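Local structure of CarG (Serratia, 4O7J) at residues Ile53-Val56 with Glu61-Trp64; Ala73-Gln78 with Asp100-Gly105; Arg81-Lys86 with Glu145-Val150. The protein probably contributes to intrinsic resistance to carbapenem antibiotics and is a structural homologue of lysozyme inhibitors. One frame throughout, in Å; residues are numbered along the deposited sequence.

Overall arrangement
The three contacts sit in different parts of a chain built mainly of antiparallel strands. Contacts 1 and 3 are buried and lie on opposite sides of the chain's centre, about 20 Å apart between centres. Contact 2 is farther out and only partly buried. Contact 1 closes a loop beside strand 37-45, using a backbone hydrogen bond, two waters and an aromatic face. It also lies against the second subunit; no other chain of the assembly touches contacts 2 and 3. Contact 2 lies just before strand 78-85, contact 3 on it. Contact 2 is loop against loop and apolar. Contact 3 sets strand side chains against a 3-10 segment, with a guanidinium over a tyrosine.

Contact 1 of 3, residues Ile53-Val56 with Glu61-Trp64; sequences IMPV and EFTW
Val56 lies against one face of the Trp64 indole with both of its methyl groups. CG2 sits over the five-membered ring, 3.7 Å from its centroid and only 8° off the ring normal, a CH-pi contact. CG1 stands on the same side, 4.0 Å from CD2 of Trp64. Val56 has CG1 anti to its backbone N (chi1 172°), and this turns CG2 back over the pyrrole part. The backbone of Val56 is tied as well. Its N donates a hydrogen bond to Glu61 O at 2.9 Å, which joins the two segments directly.

Both segments are arms of one loop between strands 51-53 and 64-65, and each of these strands pairs antiparallel with strand 37-45. The chain leaves strand 37-45 after Met54, loops out, and rejoins it at Trp64; the contact draws the two ends of that loop together. Two waters bridge the arms. Water 1 is hydrogen-bonded to Met54 O and Phe62 O. Water 2 lies at the indole edge, in the ring plane, and accepts from Trp64 NE1 at 2.7 Å; it also bonds Pro55 O.

Phe62 makes the other large part of the contact. Its CD2 approaches Pro55 CA obliquely at 3.6 Å, and CE2 is 3.9 Å from Pro55 CB. Ile53 crosses this side chain at about a right angle, its CD1 3.7 Å from CB of Phe62. The Phe62 ring also meets two rings of the second subunit, Phe65 and, edge-to-face, Phe29, while Trp64 packs edge-to-face with Tyr112 of its own chain.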
# COMPACT_ATOMS: atom_id res chain seq x y z
N ILE A 53 7.46 0.36 -4.85
CA ILE A 53 6.71 0.69 -3.63
C ILE A 53 7.65 0.59 -2.43
O ILE A 53 8.34 -0.40 -2.24
CB ILE A 53 5.41 -0.16 -3.52
CG1 ILE A 53 4.55 0.31 -2.32
CG2 ILE A 53 5.71 -1.66 -3.37
CD1 ILE A 53 3.20 -0.38 -2.17
N MET A 54 7.73 1.65 -1.63
CA MET A 54 8.56 1.68 -0.49
C MET A 54 7.89 0.97 0.72
O MET A 54 6.74 1.17 1.00
CB MET A 54 8.90 3.14 -0.09
CG MET A 54 9.68 3.87 -1.13
SD MET A 54 10.06 5.55 -0.58
CE MET A 54 11.29 5.19 0.68
N PRO A 55 8.66 0.08 1.42
CA PRO A 55 8.20 -0.48 2.69
C PRO A 55 8.08 0.52 3.83
O PRO A 55 8.70 1.64 3.80
CB PRO A 55 9.26 -1.58 2.99
CG PRO A 55 10.51 -1.07 2.38
CD PRO A 55 10.06 -0.29 1.13
N VAL A 56 7.26 0.16 4.79
CA VAL A 56 7.19 0.86 6.06
C VAL A 56 8.41 0.31 6.84
O VAL A 56 8.60 -0.92 6.92
CB VAL A 56 5.89 0.60 6.81
CG1 VAL A 56 5.94 1.18 8.22
CG2 VAL A 56 4.71 1.21 6.02
N GLU A 61 4.33 -3.94 6.44
CA GLU A 61 3.37 -3.09 5.73
C GLU A 61 4.02 -2.18 4.68
O GLU A 61 5.22 -1.93 4.71
CB GLU A 61 2.68 -2.18 6.72
CG GLU A 61 1.70 -2.83 7.68
CD GLU A 61 0.23 -2.80 7.15
OE1 GLU A 61 -0.12 -1.98 6.23
OE2 GLU A 61 -0.59 -3.59 7.69
N PHE A 62 3.19 -1.65 3.76
CA PHE A 62 3.66 -0.71 2.75
C PHE A 62 2.90 0.62 2.73
O PHE A 62 3.19 1.45 1.87
CB PHE A 62 3.60 -1.35 1.34
CG PHE A 62 4.70 -2.39 1.15
CD1 PHE A 62 4.57 -3.63 1.72
CD2 PHE A 62 5.84 -2.07 0.51
CE1 PHE A 62 5.54 -4.61 1.54
CE2 PHE A 62 6.85 -3.02 0.34
CZ PHE A 62 6.70 -4.27 0.89
N THR A 63 1.93 0.76 3.63
CA THR A 63 1.28 2.08 3.90
C THR A 63 1.53 2.49 5.35
O THR A 63 1.29 1.69 6.28
CB THR A 63 -0.21 1.97 3.54
OG1 THR A 63 -0.30 1.58 2.18
CG2 THR A 63 -0.95 3.24 3.77
N TRP A 64 1.92 3.76 5.55
CA TRP A 64 2.08 4.38 6.82
C TRP A 64 0.76 4.96 7.32
O TRP A 64 0.27 5.93 6.76
CB TRP A 64 3.12 5.53 6.78
CG TRP A 64 4.48 5.14 6.34
CD1 TRP A 64 4.87 4.87 5.06
CD2 TRP A 64 5.65 5.03 7.14
NE1 TRP A 64 6.18 4.53 5.02
CE2 TRP A 64 6.70 4.59 6.29
CE3 TRP A 64 5.93 5.25 8.52
CZ2 TRP A 64 8.03 4.48 6.73
CZ3 TRP A 64 7.24 5.01 8.97
CH2 TRP A 64 8.28 4.65 8.08
O HOH W 1 5.05 3.26 1.03
O HOH W 2 7.35 3.77 2.68

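Contact 2 of 3, residues Ala73-Gln78 with Asp100-Gly105; sequences ADFLVQ and DLFDVG
The rings of Phe75 and Phe102 meet at single atoms, CZ of Phe75 and CD1 of Phe102, 4.1 Å apart. The Phe75 CZ lies oblique to the Phe102 ring, and the two side chains cross at about a right angle. The Phe75 ring also meets the backbone of the other segment obliquely. Its CE2 is 3.4 Å from Leu101 O, and its CZ is 4.0 Å from Phe102 CA.

Phe75 holds CG between its backbone N and carbonyl carbon (chi1 63°), and its CB points toward the 100-105 segment. The CB of Phe102 points away from the 73-78 segment; with CG anti to its backbone N (chi1 -177°), the ring still brings CD1 to Phe75. Phe102 is exposed, whereas Phe75 is buried and also packs on Gln141 and Ser142.

Next along the chain, the methyl CG1 of Val77 meets Leu101 CB at 4.1 Å. These side chains also cross at about a right angle. The contact is apolar and light, and the closest CA atoms, those of Val77 and Leu101, are 6.9 Å apart.

Polar bonds to neighbouring residues hold the 100-105 loop in place. Lys96 NZ donates to both Leu101 O and Asp103 O, and Gln141 NE2 bonds Phe102 O. The carbonyl beside the Phe75 ring is therefore already engaged by a lysine.

The 100-105 segment is part of the connection between the antiparallel strands 88-96 and 107-116. It rests on the chain leading into strand 78-85, an outer strand of the four-stranded sheet, where Val77 and Gln78 both face Tyr67 in a classic beta bulge.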
# COMPACT_ATOMS: atom_id res chain seq x y z
N ALA A 73 -12.00 7.74 19.66
CA ALA A 73 -11.08 8.73 20.18
C ALA A 73 -10.85 9.91 19.22
O ALA A 73 -10.69 9.72 18.06
CB ALA A 73 -9.77 8.08 20.59
N ASP A 74 -10.87 11.11 19.76
CA ASP A 74 -10.64 12.32 18.99
C ASP A 74 -9.18 12.81 19.17
O ASP A 74 -8.91 13.97 19.25
CB ASP A 74 -11.72 13.35 19.35
CG ASP A 74 -13.14 12.75 19.28
OD1 ASP A 74 -13.42 11.98 18.37
OD2 ASP A 74 -13.97 13.03 20.15
N PHE A 75 -8.27 11.87 19.21
CA PHE A 75 -6.87 12.20 19.16
C PHE A 75 -6.08 11.07 18.58
O PHE A 75 -6.56 10.00 18.57
CB PHE A 75 -6.38 12.55 20.56
CG PHE A 75 -6.47 11.43 21.54
CD1 PHE A 75 -7.61 11.24 22.30
CD2 PHE A 75 -5.41 10.59 21.74
CE1 PHE A 75 -7.66 10.23 23.20
CE2 PHE A 75 -5.49 9.56 22.63
CZ PHE A 75 -6.62 9.38 23.35
N LEU A 76 -4.89 11.36 18.09
CA LEU A 76 -4.04 10.37 17.52
C LEU A 76 -3.02 9.92 18.59
O LEU A 76 -2.41 10.75 19.30
CB LEU A 76 -3.30 10.98 16.36
CG LEU A 76 -4.23 11.34 15.17
CD1 LEU A 76 -3.43 11.99 14.08
CD2 LEU A 76 -4.93 10.11 14.65
N VAL A 77 -2.73 8.65 18.54
CA VAL A 77 -1.60 8.05 19.21
C VAL A 77 -0.33 7.96 18.30
O VAL A 77 0.77 7.95 18.80
CB VAL A 77 -1.96 6.71 19.87
CG1 VAL A 77 -3.02 6.91 20.97
CG2 VAL A 77 -2.51 5.76 18.85
N GLN A 78 -0.50 7.90 16.99
CA GLN A 78 0.58 7.87 16.08
C GLN A 78 0.16 8.61 14.81
O GLN A 78 -0.98 8.47 14.34
CB GLN A 78 0.99 6.42 15.77
CG GLN A 78 2.20 6.23 14.89
CD GLN A 78 2.91 4.87 15.15
OE1 GLN A 78 2.84 4.31 16.24
NE2 GLN A 78 3.60 4.37 14.19
N ASP A 100 0.10 4.67 29.25
CA ASP A 100 -1.21 5.36 29.38
C ASP A 100 -1.36 6.34 28.22
O ASP A 100 -1.18 7.55 28.39
CB ASP A 100 -1.27 6.09 30.75
CG ASP A 100 -2.58 6.86 30.98
OD1 ASP A 100 -3.62 6.48 30.43
OD2 ASP A 100 -2.54 7.87 31.76
N LEU A 101 -1.85 5.82 27.13
CA LEU A 101 -2.03 6.52 25.89
C LEU A 101 -3.17 7.52 25.90
O LEU A 101 -3.29 8.39 24.99
CB LEU A 101 -2.26 5.51 24.75
CG LEU A 101 -1.06 4.58 24.46
CD1 LEU A 101 -1.45 3.53 23.45
CD2 LEU A 101 0.13 5.41 23.93
N PHE A 102 -4.07 7.37 26.85
CA PHE A 102 -5.21 8.26 26.93
C PHE A 102 -4.84 9.64 27.49
O PHE A 102 -5.46 10.65 27.15
CB PHE A 102 -6.29 7.64 27.78
CG PHE A 102 -7.56 8.45 27.89
CD1 PHE A 102 -8.51 8.40 26.86
CD2 PHE A 102 -7.76 9.29 28.96
CE1 PHE A 102 -9.66 9.17 26.93
CE2 PHE A 102 -8.93 10.07 29.02
CZ PHE A 102 -9.88 9.96 28.03
N ASP A 103 -3.91 9.70 28.41
CA ASP A 103 -3.66 10.98 29.05
C ASP A 103 -2.64 11.76 28.21
O ASP A 103 -1.94 11.20 27.33
CB ASP A 103 -3.14 10.81 30.47
CG ASP A 103 -4.29 10.44 31.48
OD1 ASP A 103 -5.31 11.21 31.57
OD2 ASP A 103 -4.14 9.38 32.13
N VAL A 104 -2.56 13.04 28.55
CA VAL A 104 -1.56 13.94 27.94
C VAL A 104 -0.26 13.37 28.34
O VAL A 104 -0.10 12.97 29.48
CB VAL A 104 -1.71 15.36 28.48
CG1 VAL A 104 -0.49 16.24 28.14
CG2 VAL A 104 -3.00 15.95 28.00
N GLY A 105 0.67 13.27 27.42
CA GLY A 105 1.91 12.54 27.70
C GLY A 105 3.03 12.80 26.68
O GLY A 105 2.87 13.60 25.75

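Contact 3 of 3, residues Arg81-Lys86 with Glu145-Val150; sequences RLFKIK and EAYQEV
Arg81 and Phe83 on strand 78-85 meet Tyr147 of a 3-10 segment and Val150 just after it, on one side of the four-stranded antiparallel sheet. Tyr147 is central. Arg81 lies over one face of its ring: CB is 3.8 Å from the centroid, 21° off the normal, a CH-pi contact. The arginine chain then bends at chi3 (-58°) and carries the guanidinium back over the ring's rim. There, CD2 of Tyr147 stands over the centre of the guanidinium, 3.3 Å from CZ, with the two planes 34° apart.

The phenol reaches past Arg81 to strand 88-96, where its OH is hydrogen-bonded to Val92 O. That bond ties the 3-10 segment to the strand next to 78-85 and holds the ring against Arg81. The outer end of Arg81 has a long, weak ion pair with Asp79.

Phe83 approaches the tyrosine from another direction. Tyr147 CD1 lies near the plane of the Phe83 ring, at its edge, 3.9 Å from CE1. The rings are oblique, with centroids 5.9 Å apart. Val150 CG2 also faces Phe83, but its modelled closeness is doubtful.

Leu82 points its CB away from the 3-10 segment, whereas Arg81 and Phe83 point theirs toward it, the alternation of a beta strand. Tyr147 and Val150 also pack on Leu109 of strand 107-116, and the 3-10 segment with the residue after it covers one face of the antiparallel sheet.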
# COMPACT_ATOMS: atom_id res chain seq x y z
N ARG A 81 4.06 12.57 8.98
CA ARG A 81 3.96 13.78 8.23
C ARG A 81 5.23 14.01 7.42
O ARG A 81 6.31 13.78 7.91
CB ARG A 81 3.58 14.97 9.16
CG ARG A 81 3.26 16.27 8.44
CD ARG A 81 2.59 17.33 9.34
NE ARG A 81 1.36 16.88 9.95
CZ ARG A 81 0.66 17.57 10.86
NH1 ARG A 81 1.09 18.74 11.28
NH2 ARG A 81 -0.44 17.04 11.37
N LEU A 82 5.05 14.47 6.17
CA LEU A 82 6.14 14.81 5.31
C LEU A 82 6.58 16.24 5.39
O LEU A 82 5.73 17.18 5.37
CB LEU A 82 5.76 14.41 3.89
CG LEU A 82 6.74 13.98 2.85
CD1 LEU A 82 7.59 12.79 3.23
CD2 LEU A 82 5.95 13.80 1.55
N PHE A 83 7.89 16.44 5.51
CA PHE A 83 8.53 17.74 5.50
C PHE A 83 9.58 17.79 4.41
O PHE A 83 10.08 16.77 3.97
CB PHE A 83 9.20 17.98 6.84
CG PHE A 83 8.24 18.14 7.96
CD1 PHE A 83 7.74 17.03 8.60
CD2 PHE A 83 7.78 19.44 8.36
CE1 PHE A 83 6.81 17.17 9.63
CE2 PHE A 83 6.90 19.57 9.38
CZ PHE A 83 6.38 18.42 10.01
N LYS A 84 9.98 18.96 4.05
CA LYS A 84 10.98 19.14 3.06
C LYS A 84 11.95 20.28 3.46
O LYS A 84 11.52 21.29 3.90
CB LYS A 84 10.35 19.42 1.72
CG LYS A 84 11.36 19.62 0.64
CD LYS A 84 10.72 19.85 -0.69
CE LYS A 84 9.69 20.92 -0.62
NZ LYS A 84 8.70 20.81 -1.72
N ILE A 85 13.24 20.03 3.31
CA ILE A 85 14.27 21.07 3.48
C ILE A 85 15.15 21.11 2.27
O ILE A 85 15.77 20.18 1.94
CB ILE A 85 15.22 20.83 4.68
CG1 ILE A 85 14.48 20.65 5.98
CG2 ILE A 85 16.28 21.93 4.76
CD1 ILE A 85 13.82 21.86 6.50
N LYS A 86 15.15 22.27 1.64
CA LYS A 86 15.66 22.42 0.31
C LYS A 86 15.12 21.31 -0.57
O LYS A 86 13.94 21.21 -0.71
CB LYS A 86 17.16 22.51 0.36
CG LYS A 86 17.61 23.66 1.25
CD LYS A 86 19.12 23.85 1.22
CE LYS A 86 19.61 23.98 2.64
NZ LYS A 86 19.10 25.20 3.29
N GLU A 145 0.08 17.00 17.53
CA GLU A 145 0.40 18.29 18.12
C GLU A 145 1.92 18.57 18.23
O GLU A 145 2.32 19.70 18.22
CB GLU A 145 -0.30 18.47 19.44
CG GLU A 145 -1.81 18.59 19.44
CD GLU A 145 -2.26 18.64 20.89
OE1 GLU A 145 -2.61 17.60 21.41
OE2 GLU A 145 -2.07 19.70 21.52
N ALA A 146 2.72 17.52 18.36
CA ALA A 146 4.15 17.64 18.52
C ALA A 146 4.83 18.14 17.23
O ALA A 146 5.96 18.54 17.25
CB ALA A 146 4.77 16.33 18.96
N TYR A 147 4.14 18.12 16.10
CA TYR A 147 4.77 18.57 14.82
C TYR A 147 5.02 20.09 14.89
O TYR A 147 5.82 20.63 14.14
CB TYR A 147 3.90 18.28 13.59
CG TYR A 147 3.85 16.83 13.22
CD1 TYR A 147 5.01 16.14 12.96
CD2 TYR A 147 2.68 16.16 13.10
CE1 TYR A 147 5.01 14.81 12.70
CE2 TYR A 147 2.67 14.84 12.80
CZ TYR A 147 3.85 14.15 12.59
OH TYR A 147 3.79 12.84 12.22
N GLN A 148 4.37 20.75 15.82
CA GLN A 148 4.65 22.20 16.06
C GLN A 148 6.11 22.42 16.47
O GLN A 148 6.63 23.53 16.32
CB GLN A 148 3.69 22.71 17.13
CG GLN A 148 2.20 22.47 16.74
CD GLN A 148 1.12 22.43 17.85
OE1 GLN A 148 1.38 22.18 19.02
NE2 GLN A 148 -0.14 22.66 17.42
N GLU A 149 6.79 21.41 17.02
CA GLU A 149 8.18 21.55 17.42
C GLU A 149 9.18 21.21 16.28
O GLU A 149 10.38 21.32 16.47
CB GLU A 149 8.52 20.65 18.63
CG GLU A 149 7.56 20.86 19.80
CD GLU A 149 7.98 20.14 21.11
OE1 GLU A 149 9.13 19.72 21.23
OE2 GLU A 149 7.09 19.96 22.00
N VAL A 150 8.70 20.75 15.15
CA VAL A 150 9.66 20.31 14.15
C VAL A 150 10.33 21.53 13.51
O VAL A 150 9.69 22.53 13.21
CB VAL A 150 9.11 19.37 13.10
CG1 VAL A 150 8.71 18.06 13.72
CG2 VAL A 150 7.99 20.00 12.35